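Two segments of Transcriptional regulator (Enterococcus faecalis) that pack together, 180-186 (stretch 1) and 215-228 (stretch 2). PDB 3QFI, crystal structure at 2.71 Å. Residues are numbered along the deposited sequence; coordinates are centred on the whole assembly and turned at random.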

# COMPACT_ATOMS: atom_id res chain seq x y z
N ILE A 180 9.52 8.41 3.44
CA ILE A 180 8.67 9.39 4.09
C ILE A 180 8.49 8.98 5.55
O ILE A 180 8.91 9.69 6.47
CB ILE A 180 7.28 9.47 3.41
CG1 ILE A 180 7.42 10.02 2.00
CG2 ILE A 180 6.35 10.40 4.20
CD1 ILE A 180 7.95 11.44 1.95
N VAL A 181 7.86 7.84 5.75
CA VAL A 181 7.62 7.32 7.08
C VAL A 181 8.86 7.37 7.93
O VAL A 181 8.81 7.75 9.11
CB VAL A 181 7.15 5.88 7.01
CG1 VAL A 181 7.12 5.28 8.41
CG2 VAL A 181 5.77 5.83 6.37
N ARG A 182 9.98 6.99 7.33
CA ARG A 182 11.25 6.98 8.04
C ARG A 182 11.58 8.38 8.56
O ARG A 182 11.99 8.54 9.70
CB ARG A 182 12.35 6.50 7.09
CG ARG A 182 13.55 5.92 7.79
CD ARG A 182 13.49 4.40 7.85
NE ARG A 182 14.48 3.87 8.79
CZ ARG A 182 14.76 2.58 8.93
NH1 ARG A 182 15.68 2.20 9.82
NH2 ARG A 182 14.14 1.68 8.19
N LYS A 183 11.37 9.38 7.71
CA LYS A 183 11.62 10.78 8.04
C LYS A 183 10.60 11.30 9.06
O LYS A 183 10.97 11.87 10.09
CB LYS A 183 11.54 11.63 6.78
CG LYS A 183 12.07 13.05 6.91
CD LYS A 183 13.59 13.06 6.97
CE LYS A 183 14.19 12.28 5.80
NZ LYS A 183 13.71 12.79 4.50
N VAL A 184 9.32 11.10 8.77
CA VAL A 184 8.27 11.56 9.67
C VAL A 184 8.47 11.00 11.08
O VAL A 184 8.00 11.59 12.05
CB VAL A 184 6.85 11.14 9.18
CG1 VAL A 184 5.80 11.74 10.10
CG2 VAL A 184 6.61 11.62 7.75
N MET A 185 9.17 9.87 11.18
CA MET A 185 9.42 9.24 12.48
C MET A 185 10.87 9.42 12.94
O MET A 185 11.27 8.85 13.95
CB MET A 185 9.11 7.74 12.42
CG MET A 185 7.69 7.37 12.01
SD MET A 185 6.47 7.64 13.30
CE MET A 185 6.75 6.21 14.29
N SER A 186 11.65 10.19 12.19
CA SER A 186 13.05 10.40 12.54
C SER A 186 13.25 11.49 13.58
O SER A 186 14.25 12.23 13.53
CB SER A 186 13.87 10.74 11.29
OG SER A 186 13.60 12.07 10.87
N ASP A 215 1.04 8.72 19.86
CA ASP A 215 1.24 7.40 20.48
C ASP A 215 2.20 6.57 19.64
O ASP A 215 2.96 5.76 20.17
CB ASP A 215 -0.09 6.65 20.60
CG ASP A 215 -0.86 7.01 21.86
OD1 ASP A 215 -1.94 6.41 22.08
OD2 ASP A 215 -0.41 7.89 22.62
N ILE A 216 2.14 6.77 18.33
CA ILE A 216 3.00 6.04 17.40
C ILE A 216 4.43 6.58 17.45
O ILE A 216 5.37 5.80 17.50
CB ILE A 216 2.50 6.15 15.94
CG1 ILE A 216 0.98 5.93 15.87
CG2 ILE A 216 3.23 5.15 15.06
CD1 ILE A 216 0.52 4.59 16.40
N GLN A 217 4.57 7.90 17.45
CA GLN A 217 5.88 8.55 17.48
C GLN A 217 6.53 8.54 18.88
O GLN A 217 7.23 9.48 19.26
CB GLN A 217 5.78 10.01 16.99
CG GLN A 217 5.27 10.19 15.54
CD GLN A 217 5.34 11.65 15.03
OE1 GLN A 217 4.81 12.57 15.67
NE2 GLN A 217 5.97 11.85 13.88
N SER A 218 6.30 7.47 19.64
CA SER A 218 6.86 7.37 20.98
C SER A 218 6.76 5.96 21.51
O SER A 218 7.25 5.66 22.60
CB SER A 218 6.12 8.30 21.94
OG SER A 218 4.76 7.91 22.05
N LYS A 219 6.14 5.09 20.74
CA LYS A 219 5.95 3.72 21.19
C LYS A 219 6.13 2.68 20.10
O LYS A 219 6.16 1.48 20.37
CB LYS A 219 4.57 3.60 21.79
CG LYS A 219 4.40 4.39 23.08
CD LYS A 219 2.94 4.65 23.39
CE LYS A 219 2.10 3.41 23.14
NZ LYS A 219 2.61 2.26 23.93
N TYR A 220 6.25 3.15 18.86
CA TYR A 220 6.40 2.29 17.71
C TYR A 220 7.64 2.65 16.92
O TYR A 220 7.82 2.18 15.80
CB TYR A 220 5.16 2.41 16.81
CG TYR A 220 3.91 1.77 17.36
CD1 TYR A 220 3.17 2.38 18.37
CD2 TYR A 220 3.49 0.52 16.89
CE1 TYR A 220 2.03 1.77 18.91
CE2 TYR A 220 2.36 -0.10 17.42
CZ TYR A 220 1.63 0.53 18.43
OH TYR A 220 0.51 -0.07 18.95
N LEU A 221 8.49 3.48 17.50
CA LEU A 221 9.71 3.91 16.82
C LEU A 221 10.54 2.68 16.44
O LEU A 221 11.12 2.62 15.36
CB LEU A 221 10.52 4.86 17.71
CG LEU A 221 9.93 5.28 19.06
CD1 LEU A 221 10.02 4.10 20.03
CD2 LEU A 221 10.68 6.48 19.65
N SER A 222 10.58 1.71 17.34
CA SER A 222 11.34 0.50 17.12
C SER A 222 10.74 -0.30 15.97
O SER A 222 11.46 -0.94 15.18
CB SER A 222 11.34 -0.36 18.37
OG SER A 222 10.06 -0.91 18.61
N ALA A 223 9.41 -0.26 15.88
CA ALA A 223 8.68 -0.98 14.84
C ALA A 223 9.10 -0.58 13.43
O ALA A 223 8.86 -1.31 12.47
CB ALA A 223 7.18 -0.77 15.02
N PHE A 224 9.73 0.59 13.31
CA PHE A 224 10.18 1.07 12.00
C PHE A 224 11.69 0.90 11.83
O PHE A 224 12.29 1.45 10.90
CB PHE A 224 9.79 2.54 11.80
CG PHE A 224 8.30 2.75 11.76
CD1 PHE A 224 7.61 3.13 12.90
CD2 PHE A 224 7.58 2.46 10.60
CE1 PHE A 224 6.21 3.22 12.90
CE2 PHE A 224 6.19 2.54 10.59
CZ PHE A 224 5.50 2.92 11.74
N LYS A 225 12.31 0.13 12.73
CA LYS A 225 13.75 -0.10 12.63
C LYS A 225 14.05 -0.85 11.34
O LYS A 225 15.14 -0.75 10.80
CB LYS A 225 14.26 -0.92 13.82
CG LYS A 225 14.49 -0.11 15.10
CD LYS A 225 15.10 -0.97 16.20
CE LYS A 225 15.47 -0.14 17.43
NZ LYS A 225 16.24 -0.94 18.45
N THR A 226 13.06 -1.61 10.87
CA THR A 226 13.23 -2.40 9.66
C THR A 226 11.90 -2.46 8.92
O THR A 226 10.91 -2.95 9.46
CB THR A 226 13.66 -3.84 9.99
OG1 THR A 226 14.70 -3.81 10.98
CG2 THR A 226 14.17 -4.55 8.74
N ILE A 227 11.89 -1.95 7.69
CA ILE A 227 10.70 -1.95 6.87
C ILE A 227 10.83 -3.03 5.78
O ILE A 227 11.53 -2.82 4.80
CB ILE A 227 10.52 -0.58 6.19
CG1 ILE A 227 10.80 0.55 7.18
CG2 ILE A 227 9.11 -0.47 5.62
CD1 ILE A 227 9.95 0.54 8.42
N ASP A 228 10.17 -4.17 5.96
CA ASP A 228 10.24 -5.26 4.98
C ASP A 228 9.11 -5.15 3.93
O ASP A 228 8.14 -4.41 4.14
CB ASP A 228 10.15 -6.62 5.70
CG ASP A 228 10.65 -7.78 4.85
OD1 ASP A 228 10.16 -8.91 5.05
OD2 ASP A 228 11.56 -7.57 4.01

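The main protrusion in this contact is Met185, the first residue past the helix of stretch 1 to leave helical phi/psi. Its CA-to-CB bond points toward stretch 2, and with chi1, chi2 and chi3 all m the side chain folds into a hollow lined by Ile216, Gln217 and Phe224. The fit is close: Met185 CE lies 3.3 Å from Phe224 CE1, 3.5 Å from Ile216 O and 3.8 Å from Ile216 CG2, while Met185 SD sits 3.6 Å from Gln217 CG. The sulfur also approaches the aromatic system, with Met185 SD 5.1 Å from the Phe224 ring centroid and 35° off the ring normal, an oblique placement.

Phe224 is the answering bump. Its CA-to-CB bond points toward the helix, and its ring reaches both Met185 and, one helical turn earlier, Val181, where Val181 CG1 meets Phe224 CD2 at 3.6 Å.

Polar groups flank this apolar fit. Arg182 leaves CA sideways, but its end comes nearer, and NH1 donates a hydrogen bond to Lys225 O (3.2 Å, 144° at the hydrogen). Phe224 O lies over one guanidinium face; although Arg182 NH2 is 3.3 Å from Phe224 O, the angle is too poor for a hydrogen bond. Near Met185, Gln217 extends its amide so that NE2 comes within 2.7 Å of Val184 O.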